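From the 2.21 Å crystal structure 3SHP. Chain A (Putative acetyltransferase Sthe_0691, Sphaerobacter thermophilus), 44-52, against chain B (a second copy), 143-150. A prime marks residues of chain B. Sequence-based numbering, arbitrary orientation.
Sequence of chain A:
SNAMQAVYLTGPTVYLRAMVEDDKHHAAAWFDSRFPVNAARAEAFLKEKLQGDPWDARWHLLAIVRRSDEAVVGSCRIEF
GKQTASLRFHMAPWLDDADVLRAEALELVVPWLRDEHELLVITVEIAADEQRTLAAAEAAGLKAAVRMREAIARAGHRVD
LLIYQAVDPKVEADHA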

ATOM      1  N   ALA A  44      -1.979  27.236  19.972  1.00 23.84           N
ATOM      2  CA  ALA A  44      -2.900  28.379  20.057  1.00 25.73           C
ATOM      3  C   ALA A  44      -2.689  29.290  18.855  1.00 26.45           C
ATOM      4  O   ALA A  44      -1.551  29.474  18.404  1.00 26.68           O
ATOM      5  CB  ALA A  44      -2.680  29.176  21.335  1.00 25.76           C
ATOM      6  N   PHE A  45      -3.770  29.838  18.326  1.00 27.62           N
ATOM      7  CA  PHE A  45      -3.666  30.756  17.211  1.00 30.15           C
ATOM      8  C   PHE A  45      -3.054  32.066  17.685  1.00 31.57           C
ATOM      9  O   PHE A  45      -3.657  32.777  18.479  1.00 31.16           O
ATOM     10  CB  PHE A  45      -5.040  31.023  16.617  1.00 30.15           C
ATOM     11  CG  PHE A  45      -5.027  31.906  15.386  1.00 31.78           C
ATOM     12  CD1 PHE A  45      -4.957  31.346  14.117  1.00 32.26           C
ATOM     13  CD2 PHE A  45      -5.119  33.302  15.500  1.00 32.14           C
ATOM     14  CE1 PHE A  45      -4.967  32.154  12.968  1.00 32.52           C
ATOM     15  CE2 PHE A  45      -5.134  34.125  14.358  1.00 32.39           C
ATOM     16  CZ  PHE A  45      -5.053  33.552  13.088  1.00 32.99           C
ATOM     17  N   LEU A  46      -1.856  32.368  17.196  1.00 33.79           N
ATOM     18  CA  LEU A  46      -1.179  33.627  17.528  1.00 36.50           C
ATOM     19  C   LEU A  46      -0.608  34.216  16.231  1.00 38.56           C
ATOM     20  O   LEU A  46      -0.727  33.602  15.154  1.00 38.18           O
ATOM     21  CB  LEU A  46      -0.063  33.372  18.563  1.00 36.46           C
ATOM     22  CG  LEU A  46      -0.378  32.807  19.960  1.00 36.41           C
ATOM     23  CD1 LEU A  46       0.896  32.279  20.694  1.00 35.41           C
ATOM     24  CD2 LEU A  46      -1.098  33.847  20.817  1.00 37.37           C
ATOM     25  N   LYS A  47       0.017  35.392  16.323  1.00 41.41           N
ATOM     26  CA  LYS A  47       0.457  36.143  15.113  1.00 44.19           C
ATOM     27  C   LYS A  47       1.439  35.312  14.309  1.00 44.72           C
ATOM     28  O   LYS A  47       2.389  34.756  14.871  1.00 43.95           O
ATOM     29  CB  LYS A  47       1.126  37.475  15.482  1.00 44.67           C
ATOM     30  CG  LYS A  47       0.177  38.584  15.958  1.00 48.90           C
ATOM     31  CD  LYS A  47       0.867  39.436  17.045  1.00 53.29           C
ATOM     32  CE  LYS A  47       0.078  40.681  17.418  1.00 56.30           C
ATOM     33  NZ  LYS A  47       0.163  41.704  16.340  1.00 58.24           N
ATOM     34  N   GLU A  48       1.207  35.228  13.000  1.00 46.18           N
ATOM     35  CA  GLU A  48       2.080  34.458  12.103  1.00 47.62           C
ATOM     36  C   GLU A  48       3.550  34.835  12.204  1.00 47.69           C
ATOM     37  O   GLU A  48       4.424  33.965  12.160  1.00 47.35           O
ATOM     38  CB  GLU A  48       1.638  34.627  10.652  1.00 48.54           C
ATOM     39  CG  GLU A  48       1.234  33.330   9.994  1.00 50.84           C
ATOM     40  CD  GLU A  48       0.545  33.554   8.666  1.00 53.90           C
ATOM     41  OE1 GLU A  48       0.881  32.839   7.691  1.00 55.59           O
ATOM     42  OE2 GLU A  48      -0.333  34.444   8.593  1.00 55.51           O
ATOM     43  N   LYS A  49       3.809  36.135  12.348  1.00 48.34           N
ATOM     44  CA  LYS A  49       5.173  36.675  12.361  1.00 48.58           C
ATOM     45  C   LYS A  49       6.089  35.966  13.379  1.00 47.48           C
ATOM     46  O   LYS A  49       7.294  35.830  13.145  1.00 47.44           O
ATOM     47  CB  LYS A  49       5.164  38.204  12.548  1.00 49.60           C
ATOM     48  CG  LYS A  49       4.865  38.696  13.983  1.00 52.68           C
ATOM     49  CD  LYS A  49       4.734  40.241  14.049  1.00 57.85           C
ATOM     50  CE  LYS A  49       4.479  40.729  15.487  1.00 59.94           C
ATOM     51  NZ  LYS A  49       4.270  42.211  15.602  1.00 60.51           N
ATOM     52  N   LEU A  50       5.511  35.488  14.485  1.00 45.70           N
ATOM     53  CA  LEU A  50       6.278  34.767  15.499  1.00 44.04           C
ATOM     54  C   LEU A  50       7.051  33.568  14.946  1.00 42.81           C
ATOM     55  O   LEU A  50       8.107  33.230  15.464  1.00 42.25           O
ATOM     56  CB  LEU A  50       5.375  34.314  16.642  1.00 43.82           C
ATOM     57  CG  LEU A  50       4.674  35.398  17.459  1.00 43.98           C
ATOM     58  CD1 LEU A  50       3.725  34.728  18.437  1.00 43.07           C
ATOM     59  CD2 LEU A  50       5.681  36.304  18.197  1.00 43.30           C
ATOM     60  N   GLN A  51       6.524  32.945  13.892  1.00 41.66           N
ATOM     61  CA  GLN A  51       7.165  31.785  13.280  1.00 40.81           C
ATOM     62  C   GLN A  51       8.294  32.196  12.320  1.00 41.70           C
ATOM     63  O   GLN A  51       9.249  31.440  12.118  1.00 41.28           O
ATOM     64  CB  GLN A  51       6.134  30.934  12.537  1.00 40.06           C
ATOM     65  CG  GLN A  51       6.580  29.489  12.247  1.00 36.86           C
ATOM     66  CD  GLN A  51       6.705  28.659  13.513  1.00 34.02           C
ATOM     67  OE1 GLN A  51       5.926  28.815  14.455  1.00 32.94           O
ATOM     68  NE2 GLN A  51       7.701  27.787  13.549  1.00 31.92           N
ATOM     69  N   GLY A  52       8.178  33.389  11.737  1.00 42.54           N
ATOM     70  CA  GLY A  52       9.132  33.861  10.741  1.00 44.60           C
ATOM     71  C   GLY A  52       9.053  33.121   9.413  1.00 46.01           C
ATOM     72  O   GLY A  52       8.119  32.351   9.172  1.00 46.59           O
TER
ATOM     73  N   LYS B 143     -14.180  32.769  16.075  1.00 31.75           N
ATOM     74  CA  LYS B 143     -12.826  33.305  16.169  1.00 31.70           C
ATOM     75  C   LYS B 143     -11.755  32.211  16.043  1.00 30.29           C
ATOM     76  O   LYS B 143     -11.903  31.097  16.571  1.00 29.45           O
ATOM     77  CB  LYS B 143     -12.655  34.061  17.485  1.00 32.91           C
ATOM     78  CG  LYS B 143     -13.341  35.460  17.464  1.00 39.11           C
ATOM     79  CD  LYS B 143     -13.518  36.003  18.857  1.00 46.66           C
ATOM     80  CE  LYS B 143     -14.425  37.230  18.860  1.00 52.96           C
ATOM     81  NZ  LYS B 143     -13.779  38.416  18.188  1.00 57.25           N
ATOM     82  N   ALA B 144     -10.677  32.543  15.342  1.00 29.29           N
ATOM     83  CA  ALA B 144      -9.567  31.612  15.157  1.00 28.49           C
ATOM     84  C   ALA B 144      -8.974  31.264  16.505  1.00 27.85           C
ATOM     85  O   ALA B 144      -8.555  32.147  17.251  1.00 28.47           O
ATOM     86  CB  ALA B 144      -8.510  32.223  14.249  1.00 28.73           C
ATOM     87  N   ALA B 145      -8.939  29.974  16.809  1.00 27.22           N
ATOM     88  CA  ALA B 145      -8.538  29.508  18.139  1.00 26.91           C
ATOM     89  C   ALA B 145      -7.257  28.675  18.085  1.00 26.40           C
ATOM     90  O   ALA B 145      -6.427  28.724  19.010  1.00 26.65           O
ATOM     91  CB  ALA B 145      -9.668  28.684  18.749  1.00 26.70           C
ATOM     92  N   VAL B 146      -7.102  27.911  17.002  1.00 25.39           N
ATOM     93  CA  VAL B 146      -6.012  26.960  16.877  1.00 24.35           C
ATOM     94  C   VAL B 146      -5.419  27.090  15.496  1.00 23.82           C
ATOM     95  O   VAL B 146      -6.143  27.271  14.518  1.00 23.54           O
ATOM     96  CB  VAL B 146      -6.500  25.488  17.096  1.00 24.39           C
ATOM     97  CG1 VAL B 146      -5.356  24.457  16.904  1.00 23.48           C
ATOM     98  CG2 VAL B 146      -7.121  25.324  18.478  1.00 24.62           C
ATOM     99  N   ARG B 147      -4.093  27.016  15.429  1.00 23.38           N
ATOM    100  CA  ARG B 147      -3.383  26.942  14.164  1.00 22.78           C
ATOM    101  C   ARG B 147      -2.684  25.581  14.076  1.00 22.61           C
ATOM    102  O   ARG B 147      -1.974  25.181  15.014  1.00 22.95           O
ATOM    103  CB  ARG B 147      -2.327  28.039  14.083  1.00 22.97           C
ATOM    104  CG  ARG B 147      -1.595  28.051  12.750  1.00 22.79           C
ATOM    105  CD  ARG B 147      -0.438  29.057  12.732  1.00 24.23           C
ATOM    106  NE  ARG B 147      -0.818  30.436  13.058  1.00 25.51           N
ATOM    107  CZ  ARG B 147      -1.312  31.322  12.177  1.00 27.33           C
ATOM    108  NH1 ARG B 147      -1.524  30.982  10.891  1.00 25.22           N
ATOM    109  NH2 ARG B 147      -1.601  32.562  12.582  1.00 27.36           N
HETATM  110  N   MSE B 148      -2.903  24.875  12.971  1.00 20.81           N
HETATM  111  CA  MSE B 148      -2.199  23.640  12.693  1.00 20.21           C
HETATM  112  C   MSE B 148      -1.323  23.895  11.475  1.00 20.79           C
HETATM  113  O   MSE B 148      -1.814  23.910  10.334  1.00 21.18           O
HETATM  114  CB  MSE B 148      -3.203  22.517  12.436  1.00 19.52           C
HETATM  115  CG  MSE B 148      -4.129  22.233  13.650  1.00 17.91           C
HETATM  116 SE   MSE B 148      -5.235  20.654  13.382  0.75 16.75          SE
HETATM  117  CE  MSE B 148      -3.815  19.307  13.165  1.00 16.36           C
ATOM    118  N   ARG B 149      -0.039  24.135  11.708  1.00 21.44           N
ATOM    119  CA  ARG B 149       0.850  24.607  10.627  1.00 22.64           C
ATOM    120  C   ARG B 149       1.060  23.580   9.533  1.00 22.56           C
ATOM    121  O   ARG B 149       1.447  22.449   9.792  1.00 22.69           O
ATOM    122  CB  ARG B 149       2.186  25.167  11.136  1.00 21.82           C
ATOM    123  CG  ARG B 149       2.010  26.496  11.884  1.00 22.84           C
ATOM    124  CD  ARG B 149       3.332  27.098  12.392  1.00 24.16           C
ATOM    125  NE  ARG B 149       3.937  26.309  13.474  1.00 24.24           N
ATOM    126  CZ  ARG B 149       5.034  25.565  13.339  1.00 24.81           C
ATOM    127  NH1 ARG B 149       5.670  25.523  12.181  1.00 24.29           N
ATOM    128  NH2 ARG B 149       5.504  24.868  14.371  1.00 24.99           N
ATOM    129  N   GLU B 150       0.759  24.000   8.317  1.00 22.69           N
ATOM    130  CA  GLU B 150       1.044  23.214   7.133  1.00 23.42           C
ATOM    131  C   GLU B 150       0.403  21.865   7.180  1.00 22.91           C
ATOM    132  O   GLU B 150       0.948  20.891   6.679  1.00 23.31           O
ATOM    133  CB  GLU B 150       2.545  23.091   6.953  1.00 24.76           C
ATOM    134  CG  GLU B 150       3.118  24.442   6.659  1.00 30.47           C
ATOM    135  CD  GLU B 150       4.370  24.316   5.956  1.00 37.26           C
ATOM    136  OE1 GLU B 150       5.278  23.675   6.518  1.00 43.77           O
ATOM    137  OE2 GLU B 150       4.455  24.820   4.835  1.00 40.81           O
TER
HETATM  138  O   HOH W   1      -0.125  30.586  15.771  1.00 26.23           O
HETATM  139  O   HOH W   2      -2.567  33.901  10.025  1.00 38.14           O

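What does the chain B strand offer first? Lys143′ lies out of reach, so the contact begins at Ala144′, whose CB points toward chain A and sits almost squarely over one face of the Phe45 ring, 3.5 Å from CB to the ring centroid and only 5° off the ring normal. A methyl group is small enough to sit close over the aromatic face, and its C–H bonds make a favourable CH-pi contact with the ring electrons. Phe45, with chi1 in the t well, gives up 116 Å² to this neighbour and those that follow.

How do the backbones meet at Ala145′ and Val146′? Phe45 N donates a hydrogen bond to Ala145′ O, 3.0 Å long and nearly straight at 162°. Beside it, Ala44 and Val146′ form an antiparallel, non-hydrogen-bonded pair with their CA atoms 4.7 Å apart. The side chains of Ala44, Ala145′ and Val146′ all point away from the opposing stretch, so this part of the contact is made chiefly by main chain. Even so, the CB of Phe45 comes within 3.8 Å of Val146′ N.

Why does Arg147′ cover so much of chain A? Its side chain points toward the other stretch, and the residue as a whole has 119 Å² covered by it, with a guanidinium that is both flat and rich in donors. The flat group stacks on the Phe45 face opposite Ala144′, centres 4.5 Å apart and planes at 20°, so the ring is held between a methyl and a cation. Along the guanidinium edge, NH2 donates to Leu46 O at 2.9 Å, an acceptor that leaves the faces free for stacking. Glu48 CG covers the other face, 3.7 Å from Arg147′ NH1. Glu48 OE2 lies 4.3 Å from that NH1, well out of the guanidinium plane, so its charge helps only from a distance. Two waters complete the fit: water 1 accepts from both Leu46 N (2.9 Å) and Arg147′ NE (2.8 Å), while water 2 accepts from Arg147′ NH2 (3.0 Å) and donates to Glu48 OE2 (2.7 Å).

Where does the contact end? Met148′, a selenomethionine, makes no contact, but Arg149′ points toward chain A again and meets Gln51. The amide lies over one face of the guanidinium, with Gln51 NE2 3.3 Å from Arg149′ NH1; both are donors, so this is packing without a hydrogen bond. Arg149′ NH1 and NH2 are satisfied elsewhere in the structure. Glu150′ is out of reach, and the two stretches together bury 494 Å².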